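Local structure of inositol monophosphatase family protein (Staphylococcus aureus, 5I3S) at residues A44-I49 against V82-G87; I154-L159 against A178-S183; Q222-L227 against S238-N243. The protein probably hydrolyses inositol monophosphate or related sugar phosphates with the help of metal ions. All blocks are in the same frame, centred on the assembly; numbering follows the deposited sequence.

Interaction 1 packs a helix on the seven-stranded sheet, whereas interactions 2 and 3 both reach the five-stranded sheet, at its 177-179 and 222-224 edges. Interactions 1 and 2 have centres 23 Å apart, yet touch: S183 OG lies 3.3 Å from D86 O, a probable hydrogen bond between the halves of the fold. Interaction 3 lies 15 Å from interaction 2 and 25 Å from interaction 1, centre to centre. In relatives, aspartates of the D-P-I-D-G sequence in interaction 1 bind catalytic metal ions; here D83 and D86 lie close to D208, consistent with such a site. Interaction 2 reaches a bound phosphate, about 3 Å from the N155 side chain and probably a crystallisation additive.

Interaction 1 (A44-I49 against V82-G87); sequences ATEDFI and VDPIDG
T45 opens the contact by laying CB 3.9 Å from P84 CB. Its CG2, anti to the backbone N, reaches the same ring carbon, while OG1 bonds back to V41 O within the helix, so the threonine offers its carbon side to the proline. One residue on, E46 sends its extended side chain across the other end of the ring. CG is anti to the backbone N (chi1 -176°), and CB packs against P84 CG. The carboxylate oxygen OE1 approaches P84 CD to 3.2 Å. That oxygen is buried but not left without a partner, since E66 N bonds to it. A turn later, I49 adds a purely apolar contact, its CG2 lying 4.2 Å from V82 CG1. P84 is thus straddled by T45 and E46 at the point where the strand turns a corner. D83 starts away from the helix, and its carboxylate lies near that of D208, consistent with the metal site of relatives; its OD1 accepts a weak bond from I85 N. Around the contact, I18 of helix 2-24 packs on T45 and I100 of strand 99-106 on I49. Strand 78-83 runs between strands 61-64 and 99-106, and beyond the corner G87 is the N-cap of helix 88-94.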
ATOM      1  N   ALA A  44      -8.536  25.138   0.546  1.00 29.67           N
ATOM      2  CA  ALA A  44      -7.886  25.907  -0.518  1.00 30.90           C
ATOM      3  C   ALA A  44      -8.151  25.259  -1.874  1.00 31.29           C
ATOM      4  O   ALA A  44      -8.608  25.932  -2.829  1.00 30.61           O
ATOM      5  CB  ALA A  44      -6.385  26.021  -0.292  1.00 28.74           C
ATOM      6  N   THR A  45      -7.904  23.954  -1.931  1.00 28.81           N
ATOM      7  CA  THR A  45      -8.016  23.200  -3.183  1.00 29.62           C
ATOM      8  C   THR A  45      -9.467  23.167  -3.683  1.00 30.49           C
ATOM      9  O   THR A  45      -9.718  23.402  -4.882  1.00 29.14           O
ATOM     10  CB  THR A  45      -7.437  21.767  -3.028  1.00 27.12           C
ATOM     11  OG1 THR A  45      -6.095  21.848  -2.502  1.00 25.92           O
ATOM     12  CG2 THR A  45      -7.442  21.043  -4.345  1.00 25.49           C
ATOM     13  N   GLU A  46     -10.434  22.951  -2.791  1.00 33.24           N
ATOM     14  CA  GLU A  46     -11.852  22.909  -3.275  1.00 35.32           C
ATOM     15  C   GLU A  46     -12.355  24.291  -3.720  1.00 31.87           C
ATOM     16  O   GLU A  46     -13.062  24.405  -4.740  1.00 32.98           O
ATOM     17  CB  GLU A  46     -12.847  22.279  -2.272  1.00 36.85           C
ATOM     18  CG  GLU A  46     -14.260  22.170  -2.875  1.00 38.34           C
ATOM     19  CD  GLU A  46     -15.096  21.015  -2.345  1.00 40.54           C
ATOM     20  OE1 GLU A  46     -14.536  19.981  -1.935  1.00 39.08           O
ATOM     21  OE2 GLU A  46     -16.337  21.140  -2.356  1.00 42.81           O
ATOM     22  N   ASP A  47     -11.995  25.327  -2.978  1.00 31.60           N
ATOM     23  CA  ASP A  47     -12.374  26.716  -3.353  1.00 33.01           C
ATOM     24  C   ASP A  47     -11.780  27.131  -4.695  1.00 31.74           C
ATOM     25  O   ASP A  47     -12.470  27.780  -5.482  1.00 33.13           O
ATOM     26  CB  ASP A  47     -11.969  27.714  -2.262  1.00 33.13           C
ATOM     27  CG  ASP A  47     -12.837  27.611  -1.039  1.00 35.64           C
ATOM     28  OD1 ASP A  47     -13.982  27.130  -1.199  1.00 40.82           O
ATOM     29  OD2 ASP A  47     -12.401  28.014   0.063  1.00 36.30           O
ATOM     30  N   PHE A  48     -10.532  26.737  -4.967  1.00 28.38           N
ATOM     31  CA  PHE A  48      -9.923  26.972  -6.285  1.00 27.30           C
ATOM     32  C   PHE A  48     -10.694  26.223  -7.349  1.00 26.68           C
ATOM     33  O   PHE A  48     -11.035  26.804  -8.361  1.00 25.26           O
ATOM     34  CB  PHE A  48      -8.438  26.532  -6.328  1.00 26.50           C
ATOM     35  CG  PHE A  48      -7.843  26.554  -7.717  1.00 26.49           C
ATOM     36  CD1 PHE A  48      -7.642  27.765  -8.399  1.00 26.84           C
ATOM     37  CD2 PHE A  48      -7.490  25.377  -8.367  1.00 26.64           C
ATOM     38  CE1 PHE A  48      -7.086  27.787  -9.689  1.00 25.94           C
ATOM     39  CE2 PHE A  48      -6.923  25.401  -9.643  1.00 27.11           C
ATOM     40  CZ  PHE A  48      -6.743  26.607 -10.309  1.00 26.73           C
ATOM     41  N   ILE A  49     -10.963  24.935  -7.113  1.00 27.15           N
ATOM     42  CA  ILE A  49     -11.676  24.090  -8.111  1.00 28.58           C
ATOM     43  C   ILE A  49     -13.118  24.562  -8.344  1.00 31.07           C
ATOM     44  O   ILE A  49     -13.543  24.714  -9.488  1.00 29.98           O
ATOM     45  CB  ILE A  49     -11.619  22.595  -7.751  1.00 27.05           C
ATOM     46  CG1 ILE A  49     -10.164  22.091  -7.853  1.00 27.30           C
ATOM     47  CG2 ILE A  49     -12.516  21.768  -8.660  1.00 26.87           C
ATOM     48  CD1 ILE A  49      -9.909  20.772  -7.134  1.00 26.97           C
ATOM     49  N   VAL A  82     -16.205  16.320  -6.638  1.00 22.55           N
ATOM     50  CA  VAL A  82     -14.788  16.494  -6.374  1.00 24.68           C
ATOM     51  C   VAL A  82     -14.382  16.121  -4.960  1.00 25.30           C
ATOM     52  O   VAL A  82     -15.042  16.532  -4.001  1.00 22.72           O
ATOM     53  CB  VAL A  82     -14.221  17.890  -6.858  1.00 26.05           C
ATOM     54  CG1 VAL A  82     -15.259  18.808  -7.445  1.00 25.84           C
ATOM     55  CG2 VAL A  82     -13.314  18.605  -5.857  1.00 26.84           C
ATOM     56  N   ASP A  83     -13.291  15.342  -4.847  1.00 25.36           N
ATOM     57  CA  ASP A  83     -12.551  15.225  -3.576  1.00 26.28           C
ATOM     58  C   ASP A  83     -11.202  15.949  -3.740  1.00 24.76           C
ATOM     59  O   ASP A  83     -10.287  15.458  -4.442  1.00 25.06           O
ATOM     60  CB  ASP A  83     -12.347  13.764  -3.125  1.00 27.44           C
ATOM     61  CG  ASP A  83     -11.936  13.657  -1.625  1.00 28.69           C
ATOM     62  OD1 ASP A  83     -11.593  14.682  -1.021  1.00 29.89           O
ATOM     63  OD2 ASP A  83     -11.908  12.544  -1.058  1.00 29.77           O
ATOM     64  N   PRO A  84     -11.091  17.137  -3.150  1.00 23.25           N
ATOM     65  CA  PRO A  84      -9.821  17.880  -3.152  1.00 22.42           C
ATOM     66  C   PRO A  84      -8.640  17.037  -2.681  1.00 21.55           C
ATOM     67  O   PRO A  84      -7.637  17.065  -3.360  1.00 21.57           O
ATOM     68  CB  PRO A  84     -10.100  19.083  -2.225  1.00 22.78           C
ATOM     69  CG  PRO A  84     -11.354  18.707  -1.513  1.00 24.61           C
ATOM     70  CD  PRO A  84     -12.148  17.945  -2.521  1.00 24.62           C
ATOM     71  N   ILE A  85      -8.777  16.268  -1.588  1.00 19.46           N
ATOM     72  CA  ILE A  85      -7.732  15.353  -1.106  1.00 19.16           C
ATOM     73  C   ILE A  85      -8.337  14.022  -0.665  1.00 20.20           C
ATOM     74  O   ILE A  85      -8.905  13.930   0.412  1.00 20.18           O
ATOM     75  CB  ILE A  85      -6.930  15.954   0.060  1.00 19.96           C
ATOM     76  CG1 ILE A  85      -6.234  17.279  -0.344  1.00 21.78           C
ATOM     77  CG2 ILE A  85      -5.877  14.974   0.584  1.00 19.93           C
ATOM     78  CD1 ILE A  85      -5.843  18.162   0.859  1.00 22.06           C
ATOM     79  N   ASP A  86      -8.240  13.001  -1.517  1.00 19.90           N
ATOM     80  CA  ASP A  86      -8.591  11.665  -1.154  1.00 20.20           C
ATOM     81  C   ASP A  86      -7.370  10.887  -0.637  1.00 18.87           C
ATOM     82  O   ASP A  86      -6.410  10.668  -1.387  1.00 17.80           O
ATOM     83  CB  ASP A  86      -9.198  10.893  -2.347  1.00 24.03           C
ATOM     84  CG  ASP A  86      -9.864   9.573  -1.891  1.00 24.23           C
ATOM     85  OD1 ASP A  86     -10.330   9.497  -0.737  1.00 28.29           O
ATOM     86  OD2 ASP A  86      -9.886   8.602  -2.646  1.00 27.07           O
ATOM     87  N   GLY A  87      -7.463  10.415   0.604  1.00 17.69           N
ATOM     88  CA  GLY A  87      -6.344   9.941   1.345  1.00 17.82           C
ATOM     89  C   GLY A  87      -5.757  10.991   2.285  1.00 18.26           C
ATOM     90  O   GLY A  87      -4.525  11.175   2.338  1.00 15.98           O
TER

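Interaction 2 (I154-L159 against A178-S183)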
ATOM      1  N   ILE A 154      -8.269  -4.320   0.785  1.00 13.97           N
ATOM      2  CA  ILE A 154      -9.230  -4.227   1.859  1.00 15.31           C
ATOM      3  C   ILE A 154      -8.535  -3.754   3.120  1.00 15.65           C
ATOM      4  O   ILE A 154      -7.510  -4.317   3.498  1.00 17.18           O
ATOM      5  CB  ILE A 154      -9.954  -5.579   2.107  1.00 15.89           C
ATOM      6  CG1 ILE A 154     -11.031  -5.435   3.175  1.00 16.75           C
ATOM      7  CG2 ILE A 154      -8.996  -6.698   2.506  1.00 15.40           C
ATOM      8  CD1 ILE A 154     -11.865  -6.708   3.312  1.00 17.63           C
ATOM      9  N   ASN A 155      -9.063  -2.729   3.772  1.00 15.31           N
ATOM     10  CA  ASN A 155      -8.391  -2.213   5.006  1.00 16.52           C
ATOM     11  C   ASN A 155      -8.516  -3.269   6.100  1.00 16.21           C
ATOM     12  O   ASN A 155      -9.586  -3.813   6.292  1.00 17.59           O
ATOM     13  CB  ASN A 155      -8.936  -0.867   5.449  1.00 15.85           C
ATOM     14  CG  ASN A 155      -8.020  -0.127   6.421  1.00 16.56           C
ATOM     15  OD1 ASN A 155      -7.567   0.997   6.166  1.00 19.90           O
ATOM     16  ND2 ASN A 155      -7.853  -0.665   7.550  1.00 15.37           N
ATOM     17  N   PRO A 156      -7.404  -3.609   6.775  1.00 16.05           N
ATOM     18  CA  PRO A 156      -7.501  -4.516   7.934  1.00 16.98           C
ATOM     19  C   PRO A 156      -8.593  -4.186   8.984  1.00 17.37           C
ATOM     20  O   PRO A 156      -9.140  -5.087   9.618  1.00 16.90           O
ATOM     21  CB  PRO A 156      -6.109  -4.379   8.580  1.00 16.73           C
ATOM     22  CG  PRO A 156      -5.183  -4.087   7.422  1.00 16.21           C
ATOM     23  CD  PRO A 156      -6.009  -3.249   6.468  1.00 15.38           C
ATOM     24  N   ASN A 157      -8.830  -2.927   9.271  1.00 18.64           N
ATOM     25  CA  ASN A 157      -9.932  -2.524  10.193  1.00 21.18           C
ATOM     26  C   ASN A 157     -11.322  -3.143   9.951  1.00 23.74           C
ATOM     27  O   ASN A 157     -12.108  -3.256  10.892  1.00 27.44           O
ATOM     28  CB  ASN A 157     -10.093  -1.003  10.235  1.00 21.32           C
ATOM     29  CG  ASN A 157      -9.036  -0.340  11.072  1.00 23.10           C
ATOM     30  OD1 ASN A 157      -9.134  -0.365  12.297  1.00 26.09           O
ATOM     31  ND2 ASN A 157      -8.021   0.242  10.435  1.00 22.10           N
ATOM     32  N   TRP A 158     -11.630  -3.489   8.708  1.00 22.50           N
ATOM     33  CA  TRP A 158     -12.898  -4.080   8.392  1.00 23.46           C
ATOM     34  C   TRP A 158     -12.974  -5.536   8.783  1.00 23.63           C
ATOM     35  O   TRP A 158     -14.064  -6.066   8.973  1.00 22.85           O
ATOM     36  CB  TRP A 158     -13.226  -3.923   6.900  1.00 23.55           C
ATOM     37  CG  TRP A 158     -13.222  -2.478   6.371  1.00 22.65           C
ATOM     38  CD1 TRP A 158     -12.536  -2.031   5.283  1.00 20.63           C
ATOM     39  CD2 TRP A 158     -13.891  -1.321   6.922  1.00 22.80           C
ATOM     40  NE1 TRP A 158     -12.767  -0.693   5.078  1.00 20.10           N
ATOM     41  CE2 TRP A 158     -13.586  -0.223   6.074  1.00 20.68           C
ATOM     42  CE3 TRP A 158     -14.760  -1.114   8.007  1.00 24.31           C
ATOM     43  CZ2 TRP A 158     -14.100   1.071   6.283  1.00 20.71           C
ATOM     44  CZ3 TRP A 158     -15.287   0.203   8.219  1.00 24.22           C
ATOM     45  CH2 TRP A 158     -14.926   1.279   7.362  1.00 22.75           C
ATOM     46  N   LEU A 159     -11.838  -6.189   8.958  1.00 23.75           N
ATOM     47  CA  LEU A 159     -11.852  -7.553   9.475  1.00 24.61           C
ATOM     48  C   LEU A 159     -12.086  -7.652  10.977  1.00 26.51           C
ATOM     49  O   LEU A 159     -12.328  -8.764  11.462  1.00 27.55           O
ATOM     50  CB  LEU A 159     -10.588  -8.322   9.072  1.00 24.56           C
ATOM     51  CG  LEU A 159     -10.540  -8.718   7.600  1.00 25.49           C
ATOM     52  CD1 LEU A 159     -10.163  -7.554   6.699  1.00 26.36           C
ATOM     53  CD2 LEU A 159      -9.520  -9.798   7.422  1.00 27.13           C
ATOM     54  N   ALA A 178      -3.600  -9.903   0.460  1.00 17.87           N
ATOM     55  CA  ALA A 178      -4.329  -8.661   0.626  1.00 16.78           C
ATOM     56  C   ALA A 178      -3.408  -7.470   0.871  1.00 15.56           C
ATOM     57  O   ALA A 178      -2.378  -7.592   1.536  1.00 15.07           O
ATOM     58  CB  ALA A 178      -5.341  -8.794   1.764  1.00 17.14           C
ATOM     59  N   ARG A 179      -3.902  -6.309   0.427  1.00 14.27           N
ATOM     60  CA  ARG A 179      -3.210  -5.035   0.415  1.00 13.02           C
ATOM     61  C   ARG A 179      -4.191  -3.952   0.872  1.00 13.07           C
ATOM     62  O   ARG A 179      -5.390  -4.150   0.833  1.00 12.51           O
ATOM     63  CB  ARG A 179      -2.737  -4.703  -1.016  1.00 13.01           C
ATOM     64  CG  ARG A 179      -1.849  -5.735  -1.669  1.00 13.28           C
ATOM     65  CD  ARG A 179      -0.462  -5.757  -1.007  1.00 13.70           C
ATOM     66  NE  ARG A 179       0.433  -6.715  -1.645  1.00 12.26           N
ATOM     67  CZ  ARG A 179       0.581  -7.988  -1.308  1.00 12.95           C
ATOM     68  NH1 ARG A 179      -0.098  -8.545  -0.283  1.00 13.67           N
ATOM     69  NH2 ARG A 179       1.458  -8.724  -1.979  1.00 13.12           N
ATOM     70  N   ALA A 180      -3.666  -2.799   1.288  1.00 13.24           N
ATOM     71  CA  ALA A 180      -4.472  -1.625   1.608  1.00 13.73           C
ATOM     72  C   ALA A 180      -3.576  -0.408   1.607  1.00 14.54           C
ATOM     73  O   ALA A 180      -2.551  -0.371   2.310  1.00 14.03           O
ATOM     74  CB  ALA A 180      -5.122  -1.773   2.998  1.00 14.46           C
ATOM     75  N   TYR A 181      -3.974   0.587   0.839  1.00 15.70           N
ATOM     76  CA  TYR A 181      -3.125   1.726   0.501  1.00 17.28           C
ATOM     77  C   TYR A 181      -3.636   3.017   1.045  1.00 18.40           C
ATOM     78  O   TYR A 181      -2.895   3.979   1.132  1.00 19.36           O
ATOM     79  CB  TYR A 181      -2.966   1.805  -1.018  1.00 18.34           C
ATOM     80  CG  TYR A 181      -2.365   0.536  -1.657  1.00 20.47           C
ATOM     81  CD1 TYR A 181      -1.109   0.051  -1.277  1.00 22.14           C
ATOM     82  CD2 TYR A 181      -3.019  -0.131  -2.677  1.00 22.54           C
ATOM     83  CE1 TYR A 181      -0.547  -1.085  -1.877  1.00 22.61           C
ATOM     84  CE2 TYR A 181      -2.474  -1.268  -3.282  1.00 24.38           C
ATOM     85  CZ  TYR A 181      -1.241  -1.752  -2.866  1.00 23.69           C
ATOM     86  OH  TYR A 181      -0.723  -2.871  -3.470  1.00 23.02           O
ATOM     87  N   GLY A 182      -4.915   3.062   1.411  1.00 20.58           N
ATOM     88  CA  GLY A 182      -5.447   4.172   2.202  1.00 20.32           C
ATOM     89  C   GLY A 182      -6.015   5.312   1.366  1.00 19.66           C
ATOM     90  O   GLY A 182      -6.384   6.325   1.948  1.00 20.18           O
ATOM     91  N   SER A 183      -6.048   5.170   0.032  1.00 16.43           N
ATOM     92  CA  SER A 183      -6.737   6.119  -0.829  1.00 15.52           C
ATOM     93  C   SER A 183      -7.708   5.452  -1.790  1.00 15.26           C
ATOM     94  O   SER A 183      -7.307   4.922  -2.815  1.00 14.94           O
ATOM     95  CB  SER A 183      -5.746   6.882  -1.666  1.00 15.33           C
ATOM     96  OG  SER A 183      -6.468   7.636  -2.624  1.00 14.77           O
TER
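I154 and A180 both have extended backbones, and the A180 methyl points at the I154 carbonyl. I154 has CG1 anti to its backbone N (chi1 -176°), which carries that branch away from the opposing segment and leaves CG2 to meet A178 CB at 4.3 Å. R179 bends instead: CD turns out of the extended line (chi2 -71°) as the chain folds back along its own strand. Its NH1 bonds to A178 O at 3.1 Å, with the oxygen in the guanidinium plane while the nitrogen stands above the carbonyl plane; the same NH1 also bonds to S177 OG, its stronger partner.

Across the contact I154 N donates to R179 O at 2.9 Å. The bond is straight (161° at the hydrogen) and approaches nearly along the C=O axis. Since R179 also shares a backbone bond with I152, the bonding follows the parallel pattern of strands 151-153 and 177-179, carried one residue past the first strand. Beyond it the packing centres on the methyl group of A180. Its CB lies 3.5 Å from I154 O, and 3.9 Å from both N155 CA and P156 CD, filling the place where the first segment leaves the sheet. There the chain starts to coil, with L159 N bonded to P156 O at 3.0 Å.

In the second subunit, N90 OD1 bonds to R179 NH2, and P156 packs on its counterpart there. Within the chain, helix 164-174 links the two parallel strands as a beta-alpha-beta crossover and lays F168 against I154, while M200 of strand 198-201 supports I154 too and S183 is the N-cap of helix 184-193.

Interaction 3 (Q222-L227 against S238-N243)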
ATOM      1  N   GLN A 222     -15.773  -4.154 -13.463  1.00 28.04           N
ATOM      2  CA  GLN A 222     -17.080  -3.879 -12.902  1.00 25.91           C
ATOM      3  C   GLN A 222     -17.157  -3.425 -11.454  1.00 24.84           C
ATOM      4  O   GLN A 222     -16.314  -3.731 -10.615  1.00 22.10           O
ATOM      5  CB  GLN A 222     -18.084  -4.971 -13.148  1.00 30.65           C
ATOM      6  CG  GLN A 222     -17.596  -6.384 -13.038  1.00 34.30           C
ATOM      7  CD  GLN A 222     -18.743  -7.375 -13.263  1.00 41.90           C
ATOM      8  OE1 GLN A 222     -18.551  -8.610 -13.376  1.00 45.80           O
ATOM      9  NE2 GLN A 222     -19.958  -6.835 -13.324  1.00 43.28           N
ATOM     10  N   ALA A 223     -18.236  -2.694 -11.202  1.00 21.98           N
ATOM     11  CA  ALA A 223     -18.452  -2.044  -9.954  1.00 21.59           C
ATOM     12  C   ALA A 223     -19.875  -2.256  -9.549  1.00 18.72           C
ATOM     13  O   ALA A 223     -20.747  -2.151 -10.353  1.00 16.56           O
ATOM     14  CB  ALA A 223     -18.154  -0.571 -10.061  1.00 20.27           C
ATOM     15  N   SER A 224     -20.046  -2.556  -8.273  1.00 17.68           N
ATOM     16  CA  SER A 224     -21.300  -2.599  -7.621  1.00 16.68           C
ATOM     17  C   SER A 224     -21.058  -2.232  -6.154  1.00 17.32           C
ATOM     18  O   SER A 224     -19.937  -1.962  -5.763  1.00 16.39           O
ATOM     19  CB  SER A 224     -21.867  -4.015  -7.687  1.00 14.83           C
ATOM     20  OG  SER A 224     -21.100  -4.892  -6.884  1.00 14.01           O
ATOM     21  N   ASN A 225     -22.131  -2.245  -5.364  1.00 17.34           N
ATOM     22  CA  ASN A 225     -22.019  -2.231  -3.928  1.00 17.08           C
ATOM     23  C   ASN A 225     -21.959  -3.682  -3.499  1.00 17.73           C
ATOM     24  O   ASN A 225     -21.866  -4.591  -4.369  1.00 16.55           O
ATOM     25  CB  ASN A 225     -23.154  -1.418  -3.299  1.00 16.99           C
ATOM     26  CG  ASN A 225     -24.484  -2.120  -3.274  1.00 16.25           C
ATOM     27  OD1 ASN A 225     -24.686  -3.207  -3.784  1.00 17.83           O
ATOM     28  ND2 ASN A 225     -25.417  -1.471  -2.659  1.00 18.27           N
ATOM     29  N   LEU A 226     -21.966  -3.906  -2.171  1.00 17.90           N
ATOM     30  CA  LEU A 226     -21.818  -5.251  -1.634  1.00 16.68           C
ATOM     31  C   LEU A 226     -23.029  -6.153  -1.850  1.00 16.67           C
ATOM     32  O   LEU A 226     -22.907  -7.378  -1.703  1.00 14.99           O
ATOM     33  CB  LEU A 226     -21.441  -5.220  -0.166  1.00 16.52           C
ATOM     34  CG  LEU A 226     -20.047  -4.616   0.160  1.00 17.67           C
ATOM     35  CD1 LEU A 226     -19.889  -4.475   1.662  1.00 16.41           C
ATOM     36  CD2 LEU A 226     -18.865  -5.376  -0.424  1.00 17.00           C
ATOM     37  N   LEU A 227     -24.182  -5.550  -2.192  1.00 16.94           N
ATOM     38  CA  LEU A 227     -25.394  -6.292  -2.527  1.00 17.64           C
ATOM     39  C   LEU A 227     -25.521  -6.497  -4.047  1.00 18.65           C
ATOM     40  O   LEU A 227     -26.579  -6.924  -4.493  1.00 19.76           O
ATOM     41  CB  LEU A 227     -26.605  -5.519  -2.039  1.00 17.59           C
ATOM     42  CG  LEU A 227     -26.543  -5.163  -0.565  1.00 19.19           C
ATOM     43  CD1 LEU A 227     -27.746  -4.319  -0.119  1.00 19.52           C
ATOM     44  CD2 LEU A 227     -26.428  -6.443   0.251  1.00 19.71           C
ATOM     45  N   SER A 238     -21.563   1.121  -0.075  1.00 17.69           N
ATOM     46  CA  SER A 238     -20.504   0.134  -0.039  1.00 16.23           C
ATOM     47  C   SER A 238     -19.985  -0.053  -1.473  1.00 16.00           C
ATOM     48  O   SER A 238     -20.562   0.502  -2.470  1.00 16.06           O
ATOM     49  CB  SER A 238     -21.001  -1.159   0.615  1.00 16.35           C
ATOM     50  OG  SER A 238     -21.851  -1.903  -0.225  1.00 16.04           O
ATOM     51  N   ILE A 239     -18.903  -0.806  -1.607  1.00 15.34           N
ATOM     52  CA  ILE A 239     -18.102  -0.807  -2.852  1.00 16.76           C
ATOM     53  C   ILE A 239     -17.442  -2.167  -3.013  1.00 16.43           C
ATOM     54  O   ILE A 239     -16.787  -2.647  -2.093  1.00 14.49           O
ATOM     55  CB  ILE A 239     -16.931   0.230  -2.789  1.00 18.20           C
ATOM     56  CG1 ILE A 239     -17.436   1.634  -2.583  1.00 18.72           C
ATOM     57  CG2 ILE A 239     -16.070   0.196  -4.078  1.00 20.01           C
ATOM     58  CD1 ILE A 239     -18.104   2.263  -3.804  1.00 18.78           C
ATOM     59  N   LEU A 240     -17.658  -2.779  -4.167  1.00 17.22           N
ATOM     60  CA  LEU A 240     -16.855  -3.919  -4.661  1.00 17.71           C
ATOM     61  C   LEU A 240     -16.523  -3.655  -6.134  1.00 17.27           C
ATOM     62  O   LEU A 240     -17.418  -3.442  -6.936  1.00 18.83           O
ATOM     63  CB  LEU A 240     -17.637  -5.210  -4.525  1.00 18.33           C
ATOM     64  CG  LEU A 240     -17.031  -6.461  -5.153  1.00 19.59           C
ATOM     65  CD1 LEU A 240     -15.814  -6.828  -4.333  1.00 20.83           C
ATOM     66  CD2 LEU A 240     -17.991  -7.661  -5.293  1.00 19.00           C
ATOM     67  N   VAL A 241     -15.241  -3.634  -6.467  1.00 17.31           N
ATOM     68  CA  VAL A 241     -14.757  -3.408  -7.825  1.00 15.50           C
ATOM     69  C   VAL A 241     -13.692  -4.427  -8.145  1.00 16.16           C
ATOM     70  O   VAL A 241     -12.970  -4.929  -7.249  1.00 15.63           O
ATOM     71  CB  VAL A 241     -14.209  -1.997  -8.073  1.00 15.18           C
ATOM     72  CG1 VAL A 241     -15.273  -0.950  -7.788  1.00 15.41           C
ATOM     73  CG2 VAL A 241     -12.967  -1.696  -7.279  1.00 16.23           C
ATOM     74  N   GLY A 242     -13.618  -4.768  -9.418  1.00 15.37           N
ATOM     75  CA  GLY A 242     -12.721  -5.811  -9.831  1.00 16.36           C
ATOM     76  C   GLY A 242     -12.785  -6.079 -11.329  1.00 15.63           C
ATOM     77  O   GLY A 242     -13.592  -5.495 -12.042  1.00 14.39           O
ATOM     78  N   ASN A 243     -11.950  -6.991 -11.771  1.00 16.54           N
ATOM     79  CA  ASN A 243     -12.137  -7.595 -13.082  1.00 18.16           C
ATOM     80  C   ASN A 243     -13.445  -8.395 -13.050  1.00 19.44           C
ATOM     81  O   ASN A 243     -13.897  -8.825 -11.988  1.00 21.60           O
ATOM     82  CB  ASN A 243     -10.899  -8.401 -13.530  1.00 18.19           C
ATOM     83  CG  ASN A 243     -10.657  -9.710 -12.762  1.00 19.24           C
ATOM     84  OD1 ASN A 243     -11.427 -10.678 -12.851  1.00 20.25           O
ATOM     85  ND2 ASN A 243      -9.514  -9.796 -12.110  1.00 19.61           N
TER
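S238 OG accepts the backbone N-H of L226 at 2.8 Å, a nearly straight bond (164°) that ties the start of strand 237-242 to the loop that leaves strand 222-224. OG can do so because it sits between the backbone N and carbonyl carbon of S238 (chi1 74°), turned toward L226. Four backbone bonds continue the pairing: S224 and L240 exchange two, with L240 N to S224 O at 2.9 Å, and Q222 and G242 exchange two more, with Q222 N to G242 O at 2.9 Å. Both are antiparallel hydrogen-bonded pairs, and A223 with V241 is the non-hydrogen-bonded pair between them.

Past the strand, N225 OD1 accepts L227 N at 2.9 Å in an Asx turn and takes E229 N as well. S224 OG donates to N225 O at 2.6 Å and has a second partner in H247 NE2.

Packing follows the alternation of the sheet. A223 CB meets V241 CG1 at 3.7 Å on one face. At the turn, L226 lies over S238, with CG 3.6 Å from S238 CB and CD1 alongside, so the same serine that accepts the L226 N-H also carries part of its side chain.

Helix 206-218 covers the A223 and V241 face through L216, and helix 244-255, N-capped by N243, lies against Q222 and L240 on the other through H247. Strand 222-224 is the outermost of its sheet within the chain; strand 237-242 bonds on its far side to strand 198-201.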